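Ferric iron-binding protein HitA (Pseudomonas aeruginosa PAO1, PDB 6IWF) probably binds ferric iron as the solute-binding component of an iron uptake system, and has been linked to gallium internalization. Local coordinates at residues R102-Y108 against M190-Y196; F134-S140 against G170-N176. All blocks are in the same frame, centred on the assembly; numbering follows the deposited sequence.

Interaction 1: R102-Y108 against M190-Y196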
ATOM      1  N   ARG A 102       2.749   5.316   0.268  1.00  6.32           N
ATOM      2  CA  ARG A 102       1.909   5.698   1.395  1.00  6.14           C
ATOM      3  C   ARG A 102       2.698   5.458   2.670  1.00  7.69           C
ATOM      4  O   ARG A 102       3.743   4.800   2.654  1.00  5.58           O
ATOM      5  CB  ARG A 102       0.641   4.861   1.453  1.00 11.44           C
ATOM      6  CG  ARG A 102       1.039   3.481   1.891  1.00 16.27           C
ATOM      7  CD  ARG A 102       0.286   2.399   1.267  1.00 20.23           C
ATOM      8  NE  ARG A 102       0.285   2.452  -0.185  1.00 18.59           N
ATOM      9  CZ  ARG A 102      -0.570   1.736  -0.896  1.00 22.14           C
ATOM     10  NH1 ARG A 102      -0.567   1.796  -2.208  1.00 26.48           N
ATOM     11  NH2 ARG A 102      -1.442   0.956  -0.261  1.00 23.75           N
ATOM     12  N   THR A 103       2.163   5.921   3.798  1.00  5.94           N
ATOM     13  CA  THR A 103       2.869   5.751   5.063  1.00  5.24           C
ATOM     14  C   THR A 103       1.930   5.247   6.147  1.00  6.22           C
ATOM     15  O   THR A 103       0.755   5.629   6.200  1.00  7.73           O
ATOM     16  CB  THR A 103       3.552   7.079   5.515  1.00  7.26           C
ATOM     17  OG1 THR A 103       4.304   6.855   6.719  1.00 11.50           O
ATOM     18  CG2 THR A 103       2.547   8.208   5.748  1.00  9.32           C
ATOM     19  N   ARG A 104       2.457   4.394   7.019  1.00  3.89           N
ATOM     20  CA  ARG A 104       1.715   4.010   8.209  1.00  4.12           C
ATOM     21  C   ARG A 104       1.646   5.185   9.173  1.00  6.24           C
ATOM     22  O   ARG A 104       2.572   5.999   9.263  1.00  5.42           O
ATOM     23  CB  ARG A 104       2.374   2.805   8.894  1.00  5.88           C
ATOM     24  CG  ARG A 104       2.559   1.600   7.966  1.00  5.03           C
ATOM     25  CD  ARG A 104       1.269   0.890   7.743  1.00 17.58           C
ATOM     26  NE  ARG A 104       0.747   0.269   8.962  1.00  9.15           N
ATOM     27  CZ  ARG A 104      -0.431  -0.344   8.988  1.00 12.84           C
ATOM     28  NH1 ARG A 104      -1.153  -0.401   7.873  1.00 18.87           N
ATOM     29  NH2 ARG A 104      -0.882  -0.898  10.098  1.00 13.02           N
ATOM     30  N   VAL A 105       0.529   5.277   9.883  1.00  5.95           N
ATOM     31  CA  VAL A 105       0.294   6.327  10.867  1.00  5.14           C
ATOM     32  C   VAL A 105      -0.417   5.712  12.064  1.00  5.42           C
ATOM     33  O   VAL A 105      -0.786   4.532  12.061  1.00  6.24           O
ATOM     34  CB  VAL A 105      -0.536   7.492  10.290  1.00  7.00           C
ATOM     35  CG1 VAL A 105       0.203   8.145   9.137  1.00  8.58           C
ATOM     36  CG2 VAL A 105      -1.910   7.000   9.842  1.00  6.17           C
ATOM     37  N   LEU A 106      -0.616   6.533  13.095  1.00  4.87           N
ATOM     38  CA  LEU A 106      -1.459   6.203  14.241  1.00  5.46           C
ATOM     39  C   LEU A 106      -2.617   7.205  14.246  1.00  6.25           C
ATOM     40  O   LEU A 106      -2.428   8.379  14.581  1.00  6.75           O
ATOM     41  CB  LEU A 106      -0.650   6.250  15.551  1.00  5.45           C
ATOM     42  CG  LEU A 106      -1.409   5.860  16.823  1.00  6.92           C
ATOM     43  CD1 LEU A 106      -1.682   4.359  16.867  1.00  6.96           C
ATOM     44  CD2 LEU A 106      -0.574   6.278  18.026  1.00  9.02           C
ATOM     45  N   ALA A 107      -3.811   6.775  13.848  1.00  4.83           N
ATOM     46  CA  ALA A 107      -4.971   7.656  13.976  1.00  5.71           C
ATOM     47  C   ALA A 107      -5.412   7.648  15.433  1.00  5.87           C
ATOM     48  O   ALA A 107      -5.347   6.610  16.097  1.00  8.35           O
ATOM     49  CB  ALA A 107      -6.108   7.207  13.062  1.00  7.20           C
ATOM     50  N   TYR A 108      -5.803   8.809  15.952  1.00  5.51           N
ATOM     51  CA  TYR A 108      -6.204   8.858  17.351  1.00  7.83           C
ATOM     52  C   TYR A 108      -7.304   9.892  17.540  1.00  6.46           C
ATOM     53  O   TYR A 108      -7.461  10.820  16.743  1.00  8.41           O
ATOM     54  CB  TYR A 108      -5.018   9.156  18.281  1.00  7.97           C
ATOM     55  CG  TYR A 108      -4.475  10.573  18.206  1.00  4.37           C
ATOM     56  CD1 TYR A 108      -3.640  10.963  17.163  1.00  6.52           C
ATOM     57  CD2 TYR A 108      -4.771  11.506  19.193  1.00  8.59           C
ATOM     58  CE1 TYR A 108      -3.133  12.253  17.084  1.00  8.20           C
ATOM     59  CE2 TYR A 108      -4.260  12.823  19.123  1.00  8.56           C
ATOM     60  CZ  TYR A 108      -3.449  13.179  18.063  1.00 11.77           C
ATOM     61  OH  TYR A 108      -2.933  14.464  17.964  1.00 10.48           O
ATOM     62  N   MET A 190      -7.438   4.711  19.369  1.00  6.93           N
ATOM     63  CA  MET A 190      -6.482   4.891  18.281  1.00  7.93           C
ATOM     64  C   MET A 190      -6.536   3.680  17.355  1.00  6.29           C
ATOM     65  O   MET A 190      -7.121   2.653  17.684  1.00  7.77           O
ATOM     66  CB  MET A 190      -5.060   5.109  18.832  1.00 11.07           C
ATOM     67  CG  MET A 190      -4.513   3.967  19.636  1.00 11.80           C
ATOM     68  SD  MET A 190      -3.060   4.457  20.622  1.00 22.54           S
ATOM     69  CE  MET A 190      -3.607   5.957  21.235  1.00 12.38           C
ATOM     70  N   ALA A 191      -5.902   3.798  16.186  1.00  7.34           N
ATOM     71  CA  ALA A 191      -5.824   2.662  15.275  1.00  7.44           C
ATOM     72  C   ALA A 191      -4.591   2.783  14.395  1.00  8.85           C
ATOM     73  O   ALA A 191      -4.202   3.889  14.008  1.00  7.65           O
ATOM     74  CB  ALA A 191      -7.079   2.546  14.392  1.00  8.03           C
ATOM     75  N   LEU A 192      -3.999   1.629  14.085  1.00  5.14           N
ATOM     76  CA  LEU A 192      -2.858   1.516  13.185  1.00  6.25           C
ATOM     77  C   LEU A 192      -3.384   1.358  11.766  1.00  8.38           C
ATOM     78  O   LEU A 192      -4.062   0.371  11.470  1.00  8.23           O
ATOM     79  CB  LEU A 192      -2.016   0.304  13.576  1.00  5.85           C
ATOM     80  CG  LEU A 192      -1.391   0.332  14.971  1.00  7.34           C
ATOM     81  CD1 LEU A 192      -0.751  -1.001  15.271  1.00  6.64           C
ATOM     82  CD2 LEU A 192      -0.348   1.461  15.029  1.00  7.60           C
ATOM     83  N   ILE A 193      -3.093   2.327  10.891  1.00  7.41           N
ATOM     84  CA  ILE A 193      -3.649   2.362   9.537  1.00  6.53           C
ATOM     85  C   ILE A 193      -2.680   3.090   8.616  1.00  6.34           C
ATOM     86  O   ILE A 193      -1.742   3.745   9.057  1.00  7.69           O
ATOM     87  CB  ILE A 193      -5.021   3.079   9.464  1.00  8.84           C
ATOM     88  CG1 ILE A 193      -4.893   4.506  10.008  1.00  9.33           C
ATOM     89  CG2 ILE A 193      -6.112   2.298  10.173  1.00 16.59           C
ATOM     90  CD1 ILE A 193      -5.958   5.447   9.476  1.00 17.08           C
ATOM     91  N   ASN A 194      -2.908   2.966   7.309  1.00  5.92           N
ATOM     92  CA  ASN A 194      -2.209   3.809   6.356  1.00  5.58           C
ATOM     93  C   ASN A 194      -2.846   5.191   6.307  1.00  6.02           C
ATOM     94  O   ASN A 194      -4.043   5.362   6.572  1.00  6.82           O
ATOM     95  CB  ASN A 194      -2.233   3.170   4.975  1.00  8.41           C
ATOM     96  CG  ASN A 194      -1.089   2.200   4.773  1.00 12.43           C
ATOM     97  OD1 ASN A 194       0.000   2.374   5.342  1.00 16.80           O
ATOM     98  ND2 ASN A 194      -1.315   1.188   3.951  1.00 13.79           N
ATOM     99  N   ASN A 195      -2.036   6.181   5.929  1.00  4.32           N
ATOM    100  CA  ASN A 195      -2.465   7.570   6.079  1.00  6.23           C
ATOM    101  C   ASN A 195      -3.706   7.886   5.257  1.00  8.62           C
ATOM    102  O   ASN A 195      -4.522   8.722   5.668  1.00  8.58           O
ATOM    103  CB  ASN A 195      -1.319   8.504   5.676  1.00  8.56           C
ATOM    104  CG  ASN A 195      -1.057   8.474   4.192  1.00 10.89           C
ATOM    105  OD1 ASN A 195      -0.551   7.484   3.652  1.00  8.97           O
ATOM    106  ND2 ASN A 195      -1.422   9.556   3.506  1.00 14.24           N
ATOM    107  N   TYR A 196      -3.876   7.237   4.098  1.00  5.23           N
ATOM    108  CA  TYR A 196      -4.860   7.759   3.152  1.00  7.87           C
ATOM    109  C   TYR A 196      -6.301   7.509   3.594  1.00 11.85           C
ATOM    110  O   TYR A 196      -7.204   8.190   3.096  1.00 10.27           O
ATOM    111  CB  TYR A 196      -4.604   7.184   1.750  1.00  9.43           C
ATOM    112  CG  TYR A 196      -4.602   5.685   1.676  1.00  7.74           C
ATOM    113  CD1 TYR A 196      -5.800   4.978   1.668  1.00 13.52           C
ATOM    114  CD2 TYR A 196      -3.414   4.969   1.601  1.00 11.79           C
ATOM    115  CE1 TYR A 196      -5.814   3.595   1.595  1.00 17.06           C
ATOM    116  CE2 TYR A 196      -3.424   3.575   1.528  1.00 12.37           C
ATOM    117  CZ  TYR A 196      -4.632   2.901   1.531  1.00 18.12           C
ATOM    118  OH  TYR A 196      -4.670   1.519   1.460  1.00 21.63           O
TER
HETATM  119  O   HOH W   1       2.750   2.113   4.347  1.00 13.32           O
HETATM  120  O   HOH W   2      -3.773  -2.125  10.812  1.00 10.64           O

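Interaction 2: F134-S140 against G170-N176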
ATOM      1  N   PHE A 134      -6.448   0.334  21.239  1.00  8.24           N
ATOM      2  CA  PHE A 134      -6.082   0.522  19.844  1.00  6.37           C
ATOM      3  C   PHE A 134      -6.628  -0.593  18.976  1.00  8.76           C
ATOM      4  O   PHE A 134      -6.755  -1.743  19.399  1.00  9.31           O
ATOM      5  CB  PHE A 134      -4.566   0.624  19.624  1.00  8.70           C
ATOM      6  CG  PHE A 134      -3.799  -0.639  19.892  1.00  8.50           C
ATOM      7  CD1 PHE A 134      -3.476  -1.001  21.190  1.00  8.33           C
ATOM      8  CD2 PHE A 134      -3.348  -1.432  18.840  1.00  6.84           C
ATOM      9  CE1 PHE A 134      -2.733  -2.157  21.445  1.00  7.53           C
ATOM     10  CE2 PHE A 134      -2.616  -2.593  19.084  1.00  7.43           C
ATOM     11  CZ  PHE A 134      -2.303  -2.952  20.395  1.00  8.15           C
ATOM     12  N   GLY A 135      -6.944  -0.220  17.746  1.00  6.36           N
ATOM     13  CA  GLY A 135      -7.409  -1.150  16.741  1.00  6.53           C
ATOM     14  C   GLY A 135      -6.323  -1.406  15.716  1.00  7.03           C
ATOM     15  O   GLY A 135      -5.455  -0.557  15.476  1.00  5.83           O
ATOM     16  N   PHE A 136      -6.384  -2.582  15.102  1.00  6.54           N
ATOM     17  CA  PHE A 136      -5.548  -2.884  13.952  1.00  5.47           C
ATOM     18  C   PHE A 136      -6.271  -3.920  13.104  1.00  6.49           C
ATOM     19  O   PHE A 136      -7.239  -4.542  13.549  1.00  8.97           O
ATOM     20  CB  PHE A 136      -4.146  -3.355  14.366  1.00  6.23           C
ATOM     21  CG  PHE A 136      -4.090  -4.727  15.023  1.00  7.44           C
ATOM     22  CD1 PHE A 136      -4.725  -4.978  16.225  1.00  9.36           C
ATOM     23  CD2 PHE A 136      -3.329  -5.733  14.458  1.00  6.82           C
ATOM     24  CE1 PHE A 136      -4.638  -6.233  16.839  1.00 10.15           C
ATOM     25  CE2 PHE A 136      -3.218  -6.987  15.064  1.00  8.95           C
ATOM     26  CZ  PHE A 136      -3.871  -7.235  16.258  1.00 10.24           C
ATOM     27  N   VAL A 137      -5.781  -4.091  11.880  1.00  7.39           N
ATOM     28  CA  VAL A 137      -6.386  -4.973  10.878  1.00  6.27           C
ATOM     29  C   VAL A 137      -5.361  -6.024  10.479  1.00  6.97           C
ATOM     30  O   VAL A 137      -4.622  -5.840   9.498  1.00  7.37           O
ATOM     31  CB  VAL A 137      -6.859  -4.182   9.647  1.00 11.12           C
ATOM     32  CG1 VAL A 137      -7.589  -5.118   8.670  1.00 11.13           C
ATOM     33  CG2 VAL A 137      -7.753  -3.004  10.069  1.00 11.51           C
ATOM     34  N   PRO A 138      -5.266  -7.130  11.210  1.00  7.42           N
ATOM     35  CA  PRO A 138      -4.158  -8.060  10.981  1.00  8.11           C
ATOM     36  C   PRO A 138      -4.262  -8.823   9.673  1.00 14.39           C
ATOM     37  O   PRO A 138      -3.238  -9.321   9.193  1.00 13.61           O
ATOM     38  CB  PRO A 138      -4.233  -8.997  12.199  1.00 11.78           C
ATOM     39  CG  PRO A 138      -5.666  -8.925  12.646  1.00 12.41           C
ATOM     40  CD  PRO A 138      -6.105  -7.520  12.362  1.00 10.96           C
ATOM     41  N   THR A 139      -5.442  -8.894   9.063  1.00 11.03           N
ATOM     42  CA  THR A 139      -5.611  -9.597   7.798  1.00 14.27           C
ATOM     43  C   THR A 139      -5.271  -8.744   6.578  1.00 11.47           C
ATOM     44  O   THR A 139      -5.379  -9.238   5.447  1.00 13.62           O
ATOM     45  CB  THR A 139      -7.048 -10.115   7.682  1.00 13.42           C
ATOM     46  OG1 THR A 139      -7.959  -9.008   7.685  1.00 14.66           O
ATOM     47  CG2 THR A 139      -7.358 -11.038   8.836  1.00 16.08           C
ATOM     48  N   SER A 140      -4.854  -7.493   6.757  1.00 10.52           N
ATOM     49  CA  SER A 140      -4.578  -6.622   5.623  1.00 12.86           C
ATOM     50  C   SER A 140      -3.149  -6.809   5.121  1.00 12.23           C
ATOM     51  O   SER A 140      -2.226  -7.078   5.893  1.00 11.08           O
ATOM     52  CB  SER A 140      -4.809  -5.152   5.990  1.00 11.68           C
ATOM     53  OG  SER A 140      -3.875  -4.700   6.963  1.00 13.28           O
ATOM     54  N   GLY A 170      -4.607  -5.972  21.472  1.00  8.37           N
ATOM     55  CA  GLY A 170      -5.161  -5.121  20.444  1.00  7.39           C
ATOM     56  C   GLY A 170      -6.578  -5.507  20.081  1.00 11.97           C
ATOM     57  O   GLY A 170      -7.002  -6.650  20.243  1.00 12.43           O
ATOM     58  N   SER A 171      -7.323  -4.528  19.586  1.00 10.55           N
ATOM     59  CA  SER A 171      -8.687  -4.755  19.134  1.00  9.24           C
ATOM     60  C   SER A 171      -8.662  -5.066  17.647  1.00 11.43           C
ATOM     61  O   SER A 171      -8.159  -4.270  16.848  1.00  8.51           O
ATOM     62  CB  SER A 171      -9.568  -3.544  19.431  1.00  9.99           C
ATOM     63  OG  SER A 171      -9.617  -3.308  20.831  1.00 18.59           O
ATOM     64  N   ILE A 172      -9.191  -6.222  17.273  1.00  8.68           N
ATOM     65  CA  ILE A 172      -9.075  -6.675  15.895  1.00  8.11           C
ATOM     66  C   ILE A 172     -10.245  -6.142  15.088  1.00 10.15           C
ATOM     67  O   ILE A 172     -11.415  -6.340  15.445  1.00 13.08           O
ATOM     68  CB  ILE A 172      -8.986  -8.208  15.813  1.00 10.37           C
ATOM     69  CG1 ILE A 172      -7.655  -8.682  16.396  1.00 15.09           C
ATOM     70  CG2 ILE A 172      -9.122  -8.652  14.369  1.00 13.57           C
ATOM     71  CD1 ILE A 172      -7.532 -10.199  16.490  1.00 24.27           C
ATOM     72  N   TYR A 173      -9.926  -5.449  14.001  1.00  7.82           N
ATOM     73  CA  TYR A 173     -10.883  -5.015  12.998  1.00  8.53           C
ATOM     74  C   TYR A 173     -10.629  -5.787  11.714  1.00  9.40           C
ATOM     75  O   TYR A 173      -9.497  -6.187  11.424  1.00 10.20           O
ATOM     76  CB  TYR A 173     -10.773  -3.503  12.734  1.00  9.39           C
ATOM     77  CG  TYR A 173     -11.330  -2.703  13.879  1.00  8.81           C
ATOM     78  CD1 TYR A 173     -10.563  -2.453  15.010  1.00  7.34           C
ATOM     79  CD2 TYR A 173     -12.647  -2.269  13.869  1.00 10.55           C
ATOM     80  CE1 TYR A 173     -11.087  -1.755  16.080  1.00 10.64           C
ATOM     81  CE2 TYR A 173     -13.172  -1.573  14.935  1.00 13.69           C
ATOM     82  CZ  TYR A 173     -12.390  -1.318  16.031  1.00 12.72           C
ATOM     83  OH  TYR A 173     -12.926  -0.624  17.094  1.00 13.16           O
ATOM     84  N   THR A 174     -11.688  -6.037  10.952  1.00 12.44           N
ATOM     85  CA  THR A 174     -11.513  -6.758   9.702  1.00 11.69           C
ATOM     86  C   THR A 174     -11.392  -5.829   8.508  1.00 13.22           C
ATOM     87  O   THR A 174     -11.155  -6.305   7.394  1.00 16.70           O
ATOM     88  CB  THR A 174     -12.664  -7.756   9.491  1.00 17.65           C
ATOM     89  OG1 THR A 174     -13.905  -7.056   9.472  1.00 17.90           O
ATOM     90  CG2 THR A 174     -12.703  -8.773  10.633  1.00 20.04           C
ATOM     91  N   ASN A 175     -11.487  -4.513   8.720  1.00 10.00           N
ATOM     92  CA  ASN A 175     -11.567  -3.552   7.631  1.00 14.30           C
ATOM     93  C   ASN A 175     -10.931  -2.246   8.089  1.00 11.40           C
ATOM     94  O   ASN A 175     -11.217  -1.784   9.195  1.00 10.37           O
ATOM     95  CB  ASN A 175     -13.043  -3.338   7.244  1.00 18.32           C
ATOM     96  CG  ASN A 175     -13.209  -2.495   6.010  1.00 21.68           C
ATOM     97  OD1 ASN A 175     -12.923  -1.301   6.023  1.00 22.12           O
ATOM     98  ND2 ASN A 175     -13.688  -3.111   4.928  1.00 21.73           N
ATOM     99  N   ASN A 176     -10.095  -1.637   7.236  1.00  8.68           N
ATOM    100  CA  ASN A 176      -9.438  -0.397   7.651  1.00 16.08           C
ATOM    101  C   ASN A 176     -10.440   0.743   7.797  1.00 13.27           C
ATOM    102  O   ASN A 176     -10.295   1.587   8.691  1.00 11.81           O
ATOM    103  CB  ASN A 176      -8.339   0.004   6.660  1.00 15.19           C
ATOM    104  CG  ASN A 176      -7.121  -0.887   6.731  1.00 21.43           C
ATOM    105  OD1 ASN A 176      -6.391  -0.890   7.722  1.00 26.88           O
ATOM    106  ND2 ASN A 176      -6.873  -1.632   5.656  1.00 24.36           N
TER
HETATM  107  O   HOH W   3      -7.034  -2.705  21.831  1.00 17.25           O
HETATM  108  O   HOH W   4      -8.558  -8.471  10.395  1.00 14.80           O
HETATM  109  O   HOH W   5      -3.681  -2.107   8.155  1.00 14.12           O

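Interaction 1: R102-Y108 against M190-Y196
Asn195 and Thr103 hold each other by two bonds. Asn195 N donates to Thr103 O (2.9 Å), and Thr103 N returns a nearly straight bond to Asn195 OD1 (3.1 Å, 176° at the hydrogen). That donor sits above the carbonyl plane of the amide. With chi1 70°, CG of Asn195 stands between its backbone N and carbonyl carbon, which turns OD1 back to the strand. ND2 of Asn195 hydrogen-bonds to Ala262 O. Further along, Val105 with Ile193 and Ala107 with Ala191 form antiparallel hydrogen-bonded pairs; the bond from Ile193 N to Val105 O is weak. Leu106 CD1 meets Leu192 CD2 at 3.7 Å on one face, while Val105 CG2 lies against Ile193 CG1 on the other. Water 2 bridges Arg104 NH2 and Leu192 O. The Arg102 guanidinium is turned almost perpendicular to the Tyr196 ring (88°), with Arg102 NH2 a non-bonding 3.7 Å from Tyr196 OH, and its NH1 forms a salt bridge with Glu263. Tyr196, an iron ligand, bonds through OH to Glu60, another one. Strand 97-108 also pairs with strands 211-213 and 224-231. Helix 176-184 packs on the Ala107 and Ile193 face, and helix 141-154 touches Arg104 and Asn194.

Interaction 2: F134-S140 against G170-N176
Segments 134-140 and 170-176 run parallel at the start, with Gly135 paired to Ser171 and Phe136 to Ile172. Ser171 N donates to Phe134 O at 2.8 Å. Phe136 N then donates to Ser171 O, and Tyr173 N to Phe136 O at 2.9 Å, nearly straight (173°). A type I turn from Val137 to Ser140 then leads to helix 141-154. The side chains fit closely round two glycines. Gly170 CA lies over one face of the Phe134 ring, 4.0 Å from its centroid, a CH-pi contact. Gly135 CA meets the edge of the Tyr173 ring, 3.8 Å from CE1. Phe136 and Ile172 lie side by side and point the same way, with CE1 of the ring 3.9 Å from CG1. Pro138 CD reaches over one face of the Phe136 ring. The Ile172 side chain crosses that of Pro138 at about a right angle, CG2 of Ile172 3.8 Å from Pro138 CD. Val137 puts CG2 against Asn176 OD1, at 3.4 Å. Ser140 N donates to Val137 O. With chi1 66°, OG of Ser140 stands between its own backbone N and carbonyl carbon, from where it donates to the same oxygen and caps Phe143 N. Phe134 and Phe136 also pack on Leu166 of helix 156-169. A beta-alpha-beta crossover through helices 141-154 and 156-169 joins the two strands. The chemistry is thus divided: backbone bonds and aromatic packing join the strands, while water 5 bridges Ser140 OG to Asn176 OD1, at the start of helix 176-184, and water 4 bridges Thr139 OG1 to Tyr173 O.

In the fold
Interactions 1 and 2 share one sheet, and their centres are about 12 Å apart. Strand 190-194 lies between strands 97-108 and 134-136, antiparallel to the first and parallel to the second. Gly135 joins the two contacts: its N is 2.9 Å from Met190 O, and its O is 3.0 Å from Leu192 N, both probable hydrogen bonds. Met190 CG also packs on Phe134 CB at 3.3 Å. Both segments of interaction 2 fall between the two segments of interaction 1 in the sequence. Both approach the iron site. Interaction 1 contains Tyr196, and the Asn176 side chain of interaction 2 comes within about 3 Å of that of Tyr197, nearest atoms, another iron ligand. No iron is bound here.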